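Local coordinates for protein acetyl xylan esterase (Geobacillus stearothermophilus, PDB 5BN1) that removes acetyl groups from the xylose units of xylan and xylo-oligosaccharides, acting as a serine esterase of the GDSL (SGNH) family that assembles into a ring-shaped octamer, at residues 14-19 / 193-198; 137-142 / 187-192; 170-175 / 201-206. The protein carries 1 engineered substitution. All coordinates share one frame; numbering follows the deposited sequence. Where two conformers were deposited one is given.

Contact 1: residues 14-19 / 193-198; sequences DSITDC and VHPSVA
Ser-15 and His-194 are joined by a hydrogen bond: OG of Ser-15 lies 2.9 Å from NE2 of His-194, at the edge of the imidazole and near its plane, and either atom could be the donor. The serine hydroxyl stands between its own backbone N and carbonyl carbon (chi1 56°), a crowded position that a side chain this small tolerates and that directs OG at the ring. Ile-16 adds the apolar half of the contact. Its terminal methyl CD1 comes within 3.7 Å of CD2 of His-194, the two side chains crossing obliquely. The same CD1 of Ile-16 is 3.4 Å from O of Val-193 and also packs on CD of Pro-195. CG1 of Val-193 lies over the centre of one face of the imidazole, 3.9 Å above the plane. Aliphatic groups suit the places of Ile-16 and Val-193, since they pack on the ring and carry no polar side-chain atom to compete for NE2. The geometry is that of the SGNH catalytic triad: Ser-15, in the GDS block after the first strand, is the probable nucleophile, and His-194 and Asp-191 form the probable charge relay, spaced as in the family's DxxH motif. OD2 of Asp-191 takes the ND1 side of the imidazole, while OD1 of the same carboxylate accepts from Val-193 N. One shell further out, Asp-14 is the N-cap of helix 15-18, its OD1 accepting from Ile-16 N at 3.1 Å with an N-H...O angle of 153°; this bond helps to hold the first turn, on which Ser-15 sits. Asp-14 also packs on Asn-92, a probable transition-state stabiliser. Phe-30 of a neighbouring subunit packs on Ser-196 and Val-197.

Contact 2: residues 137-142 / 187-192; sequences FYIEGN and ALAWDR
Tyr-138 places its hydroxyl over the centre of one face of the Arg-192 guanidinium, OH of Tyr-138 standing 3.0 Å from CZ of Arg-192, while Glu-140 meets the edge. Arginine suits this place because its flat cation takes a hydroxyl over its face and offers N-H groups at its edge. The phenol ring and guanidinium planes are 42° apart. Not hydrogen-bonded to the arginine nitrogens, the hydroxyl turns to Tyr-184 of a neighbouring subunit and to a water that donates to Asp-191 O. Arg-192 bends at chi3 (-81°), and its NH1 forms a salt bridge with OE1 of Glu-140 at 2.9 Å, the carboxylate standing nearly perpendicular to the guanidinium. OE2 accepts from Asn-142 N, so each carboxylate oxygen has a partner. Ile-139 N donates to Arg-192 O at 2.8 Å, and CD1 of Ile-139 packs 3.8 Å from CB of Ala-189. Ile-139 centres an inverse gamma turn; its buried O has no polar partner and lies 3.1 Å from CG of Arg-192. An alanine in place of Arg-192 would probably leave Glu-140 OE1 without its charged mate and open a gap where the guanidinium met the tyrosine hydroxyl. Asp-191, probably the triad acid, belongs to the beta turn ending at Arg-192, and Arg-192 NE lies close to its counterpart in the neighbouring subunit, a like-charge approach that the salt bridge to Glu-140 probably offsets in part.

Contact 3: residues 170-175 / 201-206; sequences VDTQAA and MILARA
Ala-206 lays its CB against CG1 of Val-170, 3.6 Å away, and against CB of Ala-175, 4.0 Å away. CG1 of Val-170, anti to the backbone N (chi1 -177°), is the branch that meets Ala-206, joining the end of strand 168-170 to helix 197-211. Ala-175 serves a second neighbour as well: its CB is 3.7 Å from CG2 of Ile-202, one turn earlier on the same helix as Ala-206. Alanine suits position 175, since its single methyl lets helices 172-180 and 197-211 come close, with 6.5 Å between CA of Ala-175 and CA of Ile-202. CD2 of Leu-203 meets CG2 of Thr-172 at 3.6 Å. Threonine fits this helix start by facing two ways, its methyl to the leucine and its OG1 to a hydrogen bond with Thr-135 O. Asp-171 is the N-cap of helix 172-180; its OD1 accepts from Ala-174 N at 3.0 Å, approached from above the carboxylate plane. The contact thus packs the C-terminal helix on the edge strand of the parallel sheet and the helix that follows it. No hydrogen bond crosses between the segments, and the contact rests on the burial and close fit of apolar groups.

How the contacts relate
From the N terminus, the short helix 15-18, just after strand 8-13, opens the loop that contact 1 closes 174 residues later. Inside it nests contact 2, joining the loop after strand 130-134 to the loop ahead of the C-terminal helix. Contact 3 starts within both spans, at strand 168-170, and ends beyond them on helix 197-211, so it crosses each. Contacts 1 and 2 meet where Ser-196 N lies 2.9 Å from Leu-188 O, probably a hydrogen bond. Phe-137 packs on Leu-203, and Leu-203 on Ile-16. Together they tie the end of strand 8-13, the loop after strand 130-134 and edge strand 168-170 to the C-terminal helix and the loop carrying the probable acid and histidine.

Contact 1: residues 14-19 / 193-198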
ATOM      1  N   ASP A  14     -21.986 -19.480  -1.821  1.00 12.67           N
ATOM      2  CA  ASP A  14     -20.506 -19.403  -1.981  1.00 13.70           C
ATOM      3  C   ASP A  14     -20.070 -18.089  -2.658  1.00 12.91           C
ATOM      4  O   ASP A  14     -20.771 -17.134  -2.573  1.00 14.75           O
ATOM      5  CB  ASP A  14     -20.074 -20.678  -2.676  1.00 13.71           C
ATOM      6  CG  ASP A  14     -20.715 -20.872  -3.977  1.00 15.35           C
ATOM      7  OD1 ASP A  14     -21.079 -19.887  -4.660  1.00 14.75           O
ATOM      8  OD2 ASP A  14     -20.985 -22.020  -4.364  1.00 15.82           O
ATOM      9  N   SER A  15     -18.932 -18.155  -3.341  1.00 13.95           N
ATOM     10  CA  SER A  15     -18.471 -16.913  -3.996  1.00 14.55           C
ATOM     11  C   SER A  15     -19.424 -16.325  -4.984  1.00 14.44           C
ATOM     12  O   SER A  15     -19.479 -15.108  -5.172  1.00 15.71           O
ATOM     13  CB  SER A  15     -17.148 -17.097  -4.753  1.00 15.29           C
ATOM     14  OG  SER A  15     -17.294 -18.161  -5.715  1.00 20.31           O
ATOM     15  N   ILE A  16     -20.234 -17.112  -5.638  1.00 13.77           N
ATOM     16  CA  ILE A  16     -21.187 -16.631  -6.678  1.00 13.47           C
ATOM     17  C   ILE A  16     -22.149 -15.691  -5.997  1.00 12.69           C
ATOM     18  O   ILE A  16     -22.633 -14.741  -6.610  1.00 13.80           O
ATOM     19  CB  ILE A  16     -21.841 -17.805  -7.452  1.00 12.90           C
ATOM     20  CG1 ILE A  16     -20.789 -18.746  -8.017  1.00 14.61           C
ATOM     21  CG2 ILE A  16     -22.754 -17.220  -8.554  1.00 12.97           C
ATOM     22  CD1 ILE A  16     -19.742 -18.144  -8.889  1.00 17.37           C
ATOM     23  N   THR A  17     -22.545 -16.046  -4.776  1.00 13.19           N
ATOM     24  CA  THR A  17     -23.429 -15.277  -3.951  1.00 13.40           C
ATOM     25  C   THR A  17     -22.679 -14.084  -3.324  1.00 13.94           C
ATOM     26  O   THR A  17     -23.150 -12.931  -3.411  1.00 14.59           O
ATOM     27  CB  THR A  17     -24.199 -16.161  -2.921  1.00 14.30           C
ATOM     28  OG1 THR A  17     -24.914 -17.107  -3.682  1.00 13.72           O
ATOM     29  CG2 THR A  17     -25.152 -15.305  -2.069  1.00 14.81           C
ATOM     30  N   ASP A  18     -21.565 -14.363  -2.661  1.00 14.67           N
ATOM     31  CA  ASP A  18     -20.693 -13.400  -1.950  1.00 14.85           C
ATOM     32  C   ASP A  18     -20.390 -12.145  -2.798  1.00 16.12           C
ATOM     33  O   ASP A  18     -20.870 -11.031  -2.520  1.00 17.00           O
ATOM     34  CB  ASP A  18     -19.456 -14.175  -1.522  1.00 14.45           C
ATOM     35  CG  ASP A  18     -18.461 -13.367  -0.700  1.00 16.65           C
ATOM     36  OD1 ASP A  18     -18.559 -12.150  -0.695  1.00 19.35           O
ATOM     37  OD2 ASP A  18     -17.584 -13.973  -0.059  1.00 18.07           O
ATOM     38  N   CYS A  19     -19.641 -12.410  -3.896  1.00 17.16           N
ATOM     39  CA  CYS A  19     -19.251 -11.356  -4.841  1.00 17.89           C
ATOM     40  C   CYS A  19     -18.665 -10.149  -4.073  1.00 18.28           C
ATOM     41  O   CYS A  19     -18.962  -9.018  -4.472  1.00 18.92           O
ATOM     42  CB  CYS A  19     -20.308 -10.938  -5.720  1.00 17.56           C
ATOM     43  SG  CYS A  19     -20.699 -12.221  -6.914  1.00 23.71           S
ATOM     44  N   VAL A 193     -16.898 -21.308 -13.711  1.00 11.50           N
ATOM     45  CA  VAL A 193     -17.627 -21.103 -12.492  1.00 11.69           C
ATOM     46  C   VAL A 193     -17.958 -19.648 -12.261  1.00 12.96           C
ATOM     47  O   VAL A 193     -19.113 -19.299 -12.032  1.00 13.76           O
ATOM     48  CB  VAL A 193     -16.893 -21.694 -11.317  1.00 12.63           C
ATOM     49  CG1 VAL A 193     -17.532 -21.289  -9.999  1.00 14.78           C
ATOM     50  CG2 VAL A 193     -16.852 -23.228 -11.495  1.00 11.88           C
ATOM     51  N   HIS A 194     -16.938 -18.760 -12.241  1.00 13.40           N
ATOM     52  CA  HIS A 194     -17.060 -17.388 -11.861  1.00 13.61           C
ATOM     53  C   HIS A 194     -17.305 -16.551 -13.112  1.00 16.57           C
ATOM     54  O   HIS A 194     -16.359 -16.356 -13.902  1.00 15.12           O
ATOM     55  CB  HIS A 194     -15.784 -16.910 -11.215  1.00 13.96           C
ATOM     56  CG  HIS A 194     -15.498 -17.625  -9.928  1.00 14.87           C
ATOM     57  ND1 HIS A 194     -14.604 -18.615  -9.832  1.00 15.50           N
ATOM     58  CD2 HIS A 194     -16.082 -17.497  -8.703  1.00 17.74           C
ATOM     59  CE1 HIS A 194     -14.523 -19.021  -8.575  1.00 19.56           C
ATOM     60  NE2 HIS A 194     -15.463 -18.417  -7.895  1.00 18.29           N
ATOM     61  N   PRO A 195     -18.509 -16.085 -13.323  1.00 14.79           N
ATOM     62  CA  PRO A 195     -18.827 -15.461 -14.574  1.00 15.04           C
ATOM     63  C   PRO A 195     -18.679 -13.926 -14.624  1.00 13.81           C
ATOM     64  O   PRO A 195     -18.501 -13.292 -13.600  1.00 15.65           O
ATOM     65  CB  PRO A 195     -20.265 -15.860 -14.852  1.00 16.56           C
ATOM     66  CG  PRO A 195     -20.808 -15.838 -13.565  1.00 18.62           C
ATOM     67  CD  PRO A 195     -19.745 -16.263 -12.532  1.00 15.70           C
ATOM     68  N   SER A 196     -18.709 -13.479 -15.856  1.00 13.74           N
ATOM     69  CA  SER A 196     -18.766 -12.050 -16.147  0.50 12.91           C
ATOM     70  C   SER A 196     -20.077 -11.452 -15.625  1.00 13.65           C
ATOM     71  O   SER A 196     -21.047 -12.141 -15.154  1.00 13.93           O
ATOM     72  CB  SER A 196     -18.841 -11.765 -17.638  0.50 11.82           C
ATOM     73  OG  SER A 196     -19.872 -12.409 -18.295  0.50  7.72           O
ATOM     74  N   VAL A 197     -20.232 -10.141 -15.811  1.00 14.85           N
ATOM     75  CA  VAL A 197     -21.502  -9.477 -15.545  1.00 13.91           C
ATOM     76  C   VAL A 197     -22.619 -10.199 -16.247  1.00 13.64           C
ATOM     77  O   VAL A 197     -23.764 -10.325 -15.766  1.00 14.52           O
ATOM     78  CB  VAL A 197     -21.470  -7.989 -16.016  1.00 14.48           C
ATOM     79  CG1 VAL A 197     -22.866  -7.349 -16.021  1.00 15.43           C
ATOM     80  CG2 VAL A 197     -20.418  -7.228 -15.218  1.00 16.33           C
ATOM     81  N   ALA A 198     -22.456 -10.613 -17.495  1.00 13.36           N
ATOM     82  CA  ALA A 198     -23.474 -11.304 -18.248  1.00 13.46           C
ATOM     83  C   ALA A 198     -23.923 -12.589 -17.527  1.00 12.35           C
ATOM     84  O   ALA A 198     -25.133 -12.847 -17.489  1.00 12.31           O
ATOM     85  CB  ALA A 198     -22.995 -11.678 -19.636  1.00 14.43           C
TER

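Contact 2: residues 137-142 / 187-192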
ATOM      1  N   PHE A 137     -24.341 -24.841 -10.578  1.00 11.99           N
ATOM      2  CA  PHE A 137     -24.215 -24.886 -11.993  1.00 11.33           C
ATOM      3  C   PHE A 137     -22.714 -25.038 -12.360  1.00 10.85           C
ATOM      4  O   PHE A 137     -21.852 -24.804 -11.513  1.00 11.08           O
ATOM      5  CB  PHE A 137     -24.749 -23.551 -12.665  1.00 10.62           C
ATOM      6  CG  PHE A 137     -24.043 -22.295 -12.249  1.00 10.74           C
ATOM      7  CD1 PHE A 137     -22.865 -21.985 -12.900  1.00 12.87           C
ATOM      8  CD2 PHE A 137     -24.491 -21.506 -11.220  1.00 11.67           C
ATOM      9  CE1 PHE A 137     -22.143 -20.857 -12.462  1.00 11.94           C
ATOM     10  CE2 PHE A 137     -23.805 -20.421 -10.784  1.00 12.04           C
ATOM     11  CZ  PHE A 137     -22.611 -20.113 -11.379  1.00 11.50           C
ATOM     12  N   TYR A 138     -22.534 -25.375 -13.622  1.00 10.96           N
ATOM     13  CA  TYR A 138     -21.172 -25.458 -14.201  1.00 11.26           C
ATOM     14  C   TYR A 138     -21.308 -24.984 -15.593  1.00 12.84           C
ATOM     15  O   TYR A 138     -22.159 -25.481 -16.355  1.00 12.55           O
ATOM     16  CB  TYR A 138     -20.584 -26.832 -14.080  1.00 11.88           C
ATOM     17  CG  TYR A 138     -19.115 -26.961 -14.416  1.00 10.90           C
ATOM     18  CD1 TYR A 138     -18.189 -26.174 -13.769  1.00 11.13           C
ATOM     19  CD2 TYR A 138     -18.662 -27.935 -15.276  1.00 10.94           C
ATOM     20  CE1 TYR A 138     -16.849 -26.311 -13.993  1.00 11.01           C
ATOM     21  CE2 TYR A 138     -17.290 -28.061 -15.515  1.00 10.45           C
ATOM     22  CZ  TYR A 138     -16.412 -27.274 -14.849  1.00 11.48           C
ATOM     23  OH  TYR A 138     -15.051 -27.494 -15.090  1.00 12.69           O
ATOM     24  N   ILE A 139     -20.489 -23.963 -15.962  1.00 10.42           N
ATOM     25  CA  ILE A 139     -20.709 -23.352 -17.251  1.00 11.47           C
ATOM     26  C   ILE A 139     -19.951 -24.133 -18.305  1.00 11.64           C
ATOM     27  O   ILE A 139     -18.791 -23.897 -18.672  1.00 12.99           O
ATOM     28  CB  ILE A 139     -20.289 -21.843 -17.198  1.00 10.70           C
ATOM     29  CG1 ILE A 139     -21.021 -21.141 -16.107  1.00 11.97           C
ATOM     30  CG2 ILE A 139     -20.506 -21.195 -18.601  1.00 12.43           C
ATOM     31  CD1 ILE A 139     -20.582 -19.695 -15.834  1.00 13.80           C
ATOM     32  N   GLU A 140     -20.607 -25.203 -18.806  1.00 10.95           N
ATOM     33  CA  GLU A 140     -19.999 -26.217 -19.650  1.00 11.24           C
ATOM     34  C   GLU A 140     -21.163 -26.896 -20.374  1.00 14.87           C
ATOM     35  O   GLU A 140     -22.071 -27.380 -19.663  1.00 13.88           O
ATOM     36  CB  GLU A 140     -19.231 -27.287 -18.762  1.00 12.73           C
ATOM     37  CG  GLU A 140     -18.807 -28.481 -19.547  1.00 13.38           C
ATOM     38  CD  GLU A 140     -18.024 -28.151 -20.773  1.00 14.64           C
ATOM     39  OE1 GLU A 140     -16.929 -27.483 -20.663  1.00 13.85           O
ATOM     40  OE2 GLU A 140     -18.471 -28.490 -21.931  1.00 16.79           O
ATOM     41  N   GLY A 141     -21.254 -26.825 -21.688  1.00 14.72           N
ATOM     42  CA  GLY A 141     -22.397 -27.365 -22.419  1.00 16.15           C
ATOM     43  C   GLY A 141     -22.328 -28.838 -22.694  1.00 17.79           C
ATOM     44  O   GLY A 141     -23.377 -29.431 -23.045  1.00 17.91           O
ATOM     45  N   ASN A 142     -21.186 -29.449 -22.505  1.00 16.10           N
ATOM     46  CA  ASN A 142     -21.066 -30.935 -22.714  1.00 14.72           C
ATOM     47  C   ASN A 142     -21.520 -31.670 -21.487  1.00 16.06           C
ATOM     48  O   ASN A 142     -20.833 -31.704 -20.468  1.00 14.28           O
ATOM     49  CB  ASN A 142     -19.681 -31.348 -23.136  1.00 14.50           C
ATOM     50  CG  ASN A 142     -19.528 -32.857 -23.327  1.00 19.33           C
ATOM     51  OD1 ASN A 142     -20.538 -33.558 -23.384  1.00 18.95           O
ATOM     52  ND2 ASN A 142     -18.316 -33.340 -23.330  1.00 24.19           N
ATOM     53  N   ALA A 187     -16.327 -17.489 -22.910  1.00 13.13           N
ATOM     54  CA  ALA A 187     -16.963 -16.179 -23.137  1.00 11.68           C
ATOM     55  C   ALA A 187     -17.741 -15.659 -21.930  1.00 13.95           C
ATOM     56  O   ALA A 187     -17.950 -14.432 -21.800  1.00 14.17           O
ATOM     57  CB  ALA A 187     -17.804 -16.202 -24.389  1.00 13.62           C
ATOM     58  N   LEU A 188     -18.167 -16.570 -21.054  1.00 11.85           N
ATOM     59  CA  LEU A 188     -18.843 -16.244 -19.832  1.00 12.07           C
ATOM     60  C   LEU A 188     -17.955 -16.408 -18.586  1.00 12.45           C
ATOM     61  O   LEU A 188     -18.111 -15.661 -17.594  1.00 14.24           O
ATOM     62  CB  LEU A 188     -20.064 -17.158 -19.649  1.00 12.99           C
ATOM     63  CG  LEU A 188     -21.201 -16.932 -20.677  1.00 13.78           C
ATOM     64  CD1 LEU A 188     -22.166 -18.128 -20.548  1.00 18.30           C
ATOM     65  CD2 LEU A 188     -21.874 -15.625 -20.360  1.00 18.61           C
ATOM     66  N   ALA A 189     -17.055 -17.399 -18.565  1.00 12.08           N
ATOM     67  CA  ALA A 189     -16.259 -17.709 -17.414  1.00 12.62           C
ATOM     68  C   ALA A 189     -15.062 -18.553 -17.806  1.00 12.30           C
ATOM     69  O   ALA A 189     -15.158 -19.716 -18.224  1.00 12.47           O
ATOM     70  CB  ALA A 189     -17.058 -18.475 -16.323  1.00 14.27           C
ATOM     71  N   TRP A 190     -13.868 -17.956 -17.713  1.00 12.38           N
ATOM     72  CA  TRP A 190     -12.674 -18.699 -17.978  1.00 11.21           C
ATOM     73  C   TRP A 190     -12.600 -20.017 -17.162  1.00 12.46           C
ATOM     74  O   TRP A 190     -12.151 -21.009 -17.738  1.00 12.21           O
ATOM     75  CB  TRP A 190     -11.409 -17.919 -17.709  1.00 13.22           C
ATOM     76  CG  TRP A 190     -10.940 -16.998 -18.805  1.00 13.08           C
ATOM     77  CD1 TRP A 190     -11.558 -16.682 -19.957  1.00 14.54           C
ATOM     78  CD2 TRP A 190      -9.680 -16.285 -18.773  1.00 14.59           C
ATOM     79  NE1 TRP A 190     -10.727 -15.799 -20.683  1.00 14.77           N
ATOM     80  CE2 TRP A 190      -9.594 -15.577 -19.987  1.00 15.60           C
ATOM     81  CE3 TRP A 190      -8.637 -16.234 -17.877  1.00 15.13           C
ATOM     82  CZ2 TRP A 190      -8.476 -14.788 -20.286  1.00 17.28           C
ATOM     83  CZ3 TRP A 190      -7.494 -15.371 -18.175  1.00 18.07           C
ATOM     84  CH2 TRP A 190      -7.448 -14.752 -19.383  1.00 16.62           C
ATOM     85  N   ASP A 191     -13.006 -19.971 -15.901  1.00 12.07           N
ATOM     86  CA  ASP A 191     -12.843 -21.194 -15.082  1.00 12.17           C
ATOM     87  C   ASP A 191     -14.184 -21.968 -15.043  1.00 11.48           C
ATOM     88  O   ASP A 191     -14.216 -22.952 -14.296  1.00 12.15           O
ATOM     89  CB  ASP A 191     -12.396 -20.788 -13.670  1.00 11.10           C
ATOM     90  CG  ASP A 191     -13.352 -19.988 -12.900  1.00 14.17           C
ATOM     91  OD1 ASP A 191     -14.547 -19.809 -13.280  1.00 12.60           O
ATOM     92  OD2 ASP A 191     -12.931 -19.441 -11.813  1.00 15.54           O
ATOM     93  N   ARG A 192     -15.159 -21.607 -15.838  1.00 10.80           N
ATOM     94  CA  ARG A 192     -16.447 -22.282 -15.879  1.00 11.16           C
ATOM     95  C   ARG A 192     -17.258 -22.135 -14.651  1.00 11.58           C
ATOM     96  O   ARG A 192     -18.306 -22.860 -14.600  1.00 13.51           O
ATOM     97  CB  ARG A 192     -16.345 -23.733 -16.447  1.00 12.00           C
ATOM     98  CG  ARG A 192     -15.801 -23.801 -17.867  1.00 11.22           C
ATOM     99  CD  ARG A 192     -15.670 -25.211 -18.391  1.00 11.83           C
ATOM    100  NE  ARG A 192     -14.410 -25.836 -17.888  1.00 11.89           N
ATOM    101  CZ  ARG A 192     -14.130 -27.143 -17.971  1.00 12.49           C
ATOM    102  NH1 ARG A 192     -14.968 -27.900 -18.623  1.00 12.56           N
ATOM    103  NH2 ARG A 192     -13.023 -27.664 -17.503  1.00 13.38           N
TER
HETATM  104  O   HOH W   1     -13.111 -25.655 -13.792  1.00 14.18           O

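Contact 3: residues 170-175 / 201-206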
ATOM      1  N   VAL A 170     -34.927 -22.559  -8.608  1.00 16.39           N
ATOM      2  CA  VAL A 170     -34.339 -21.998  -9.772  1.00 16.22           C
ATOM      3  C   VAL A 170     -33.303 -22.954 -10.349  1.00 15.42           C
ATOM      4  O   VAL A 170     -32.295 -23.249  -9.665  1.00 15.55           O
ATOM      5  CB  VAL A 170     -33.617 -20.663  -9.367  1.00 15.64           C
ATOM      6  CG1 VAL A 170     -33.038 -19.998 -10.645  1.00 14.74           C
ATOM      7  CG2 VAL A 170     -34.535 -19.746  -8.618  1.00 17.09           C
ATOM      8  N   ASP A 171     -33.495 -23.332 -11.578  1.00 14.07           N
ATOM      9  CA  ASP A 171     -32.610 -24.191 -12.313  1.00 14.48           C
ATOM     10  C   ASP A 171     -31.565 -23.268 -13.036  1.00 13.81           C
ATOM     11  O   ASP A 171     -31.771 -22.857 -14.159  1.00 14.38           O
ATOM     12  CB  ASP A 171     -33.301 -25.096 -13.280  1.00 16.36           C
ATOM     13  CG  ASP A 171     -32.424 -26.096 -13.876  1.00 16.17           C
ATOM     14  OD1 ASP A 171     -31.106 -26.015 -13.799  1.00 14.09           O
ATOM     15  OD2 ASP A 171     -32.890 -27.164 -14.445  1.00 20.49           O
ATOM     16  N   THR A 172     -30.462 -23.036 -12.329  1.00 12.84           N
ATOM     17  CA  THR A 172     -29.420 -22.096 -12.900  1.00 12.32           C
ATOM     18  C   THR A 172     -28.737 -22.777 -13.997  1.00 13.26           C
ATOM     19  O   THR A 172     -28.203 -22.170 -14.906  1.00 13.48           O
ATOM     20  CB  THR A 172     -28.479 -21.640 -11.789  1.00 11.12           C
ATOM     21  OG1 THR A 172     -27.830 -22.802 -11.259  1.00 12.73           O
ATOM     22  CG2 THR A 172     -29.172 -20.879 -10.731  1.00 12.60           C
ATOM     23  N   GLN A 173     -28.560 -24.111 -13.983  1.00 11.79           N
ATOM     24  CA  GLN A 173     -27.953 -24.807 -15.085  1.00 10.93           C
ATOM     25  C   GLN A 173     -28.716 -24.629 -16.349  1.00 12.80           C
ATOM     26  O   GLN A 173     -28.136 -24.395 -17.357  1.00 13.42           O
ATOM     27  CB  GLN A 173     -27.761 -26.338 -14.810  1.00 12.71           C
ATOM     28  CG  GLN A 173     -26.902 -27.005 -15.825  1.00 12.41           C
ATOM     29  CD  GLN A 173     -25.478 -26.510 -15.828  1.00 11.84           C
ATOM     30  OE1 GLN A 173     -24.940 -26.105 -16.957  1.00 16.63           O
ATOM     31  NE2 GLN A 173     -24.879 -26.540 -14.750  1.00  9.37           N
ATOM     32  N   ALA A 174     -30.043 -24.811 -16.306  1.00 13.10           N
ATOM     33  CA  ALA A 174     -30.823 -24.654 -17.504  1.00 14.23           C
ATOM     34  C   ALA A 174     -30.704 -23.217 -18.040  1.00 13.84           C
ATOM     35  O   ALA A 174     -30.657 -23.106 -19.271  1.00 14.73           O
ATOM     36  CB  ALA A 174     -32.286 -24.883 -17.173  1.00 16.68           C
ATOM     37  N   ALA A 175     -30.548 -22.267 -17.141  1.00 14.48           N
ATOM     38  CA  ALA A 175     -30.416 -20.828 -17.566  1.00 13.96           C
ATOM     39  C   ALA A 175     -29.103 -20.683 -18.356  1.00 14.09           C
ATOM     40  O   ALA A 175     -29.059 -20.099 -19.455  1.00 15.90           O
ATOM     41  CB  ALA A 175     -30.490 -19.943 -16.397  1.00 14.22           C
ATOM     42  N   MET A 201     -26.040 -11.648 -14.745  1.00 13.43           N
ATOM     43  CA  MET A 201     -27.328 -11.274 -15.269  1.00 13.05           C
ATOM     44  C   MET A 201     -28.175 -12.485 -15.559  1.00 12.33           C
ATOM     45  O   MET A 201     -29.381 -12.482 -15.325  1.00 14.79           O
ATOM     46  CB  MET A 201     -27.256 -10.406 -16.546  1.00 15.71           C
ATOM     47  CG  MET A 201     -26.818  -9.023 -16.171  1.00 21.25           C
ATOM     48  SD  MET A 201     -28.086  -8.055 -15.231  1.00 17.40           S
ATOM     49  CE  MET A 201     -26.978  -6.621 -15.248  1.00 22.00           C
ATOM     50  N   ILE A 202     -27.586 -13.506 -16.141  1.00 14.33           N
ATOM     51  CA  ILE A 202     -28.296 -14.834 -16.376  1.00 14.33           C
ATOM     52  C   ILE A 202     -28.872 -15.307 -15.051  1.00 15.53           C
ATOM     53  O   ILE A 202     -30.056 -15.711 -14.986  1.00 14.27           O
ATOM     54  CB  ILE A 202     -27.356 -15.824 -17.041  1.00 13.46           C
ATOM     55  CG1 ILE A 202     -27.037 -15.452 -18.472  1.00 14.98           C
ATOM     56  CG2 ILE A 202     -27.956 -17.261 -16.962  1.00 15.15           C
ATOM     57  CD1 ILE A 202     -25.823 -16.190 -19.026  1.00 16.02           C
ATOM     58  N   LEU A 203     -28.059 -15.327 -14.032  1.00 13.51           N
ATOM     59  CA  LEU A 203     -28.481 -15.740 -12.687  1.00 13.11           C
ATOM     60  C   LEU A 203     -29.582 -14.867 -12.163  1.00 14.31           C
ATOM     61  O   LEU A 203     -30.583 -15.347 -11.644  1.00 14.90           O
ATOM     62  CB  LEU A 203     -27.354 -15.819 -11.710  1.00 13.01           C
ATOM     63  CG  LEU A 203     -26.266 -16.864 -11.966  1.00 13.62           C
ATOM     64  CD1 LEU A 203     -25.036 -16.619 -11.119  1.00 13.35           C
ATOM     65  CD2 LEU A 203     -26.869 -18.236 -11.584  1.00 15.16           C
ATOM     66  N   ALA A 204     -29.406 -13.532 -12.227  1.00 12.83           N
ATOM     67  CA  ALA A 204     -30.449 -12.637 -11.670  1.00 13.09           C
ATOM     68  C   ALA A 204     -31.748 -12.855 -12.437  1.00 12.43           C
ATOM     69  O   ALA A 204     -32.858 -12.842 -11.823  1.00 13.44           O
ATOM     70  CB  ALA A 204     -29.996 -11.217 -11.801  1.00 14.46           C
ATOM     71  N   ARG A 205     -31.713 -12.983 -13.749  1.00 13.71           N
ATOM     72  CA  ARG A 205     -32.890 -13.158 -14.546  1.00 13.29           C
ATOM     73  C   ARG A 205     -33.608 -14.487 -14.156  1.00 15.38           C
ATOM     74  O   ARG A 205     -34.830 -14.479 -14.000  1.00 15.60           O
ATOM     75  CB  ARG A 205     -32.479 -13.215 -16.009  1.00 14.49           C
ATOM     76  CG  ARG A 205     -33.629 -13.471 -16.919  1.00 16.57           C
ATOM     77  CD  ARG A 205     -33.209 -13.575 -18.373  1.00 17.79           C
ATOM     78  NE  ARG A 205     -34.357 -13.648 -19.270  1.00 19.55           N
ATOM     79  CZ  ARG A 205     -34.386 -14.355 -20.386  1.00 23.05           C
ATOM     80  NH1 ARG A 205     -33.342 -14.983 -20.814  1.00 22.88           N
ATOM     81  NH2 ARG A 205     -35.503 -14.368 -21.144  1.00 24.55           N
ATOM     82  N   ALA A 206     -32.817 -15.514 -13.905  1.00 14.97           N
ATOM     83  CA  ALA A 206     -33.475 -16.808 -13.469  1.00 14.31           C
ATOM     84  C   ALA A 206     -34.070 -16.681 -12.129  1.00 14.18           C
ATOM     85  O   ALA A 206     -35.238 -17.233 -11.911  1.00 15.82           O
ATOM     86  CB  ALA A 206     -32.452 -17.910 -13.551  1.00 15.41           C
TER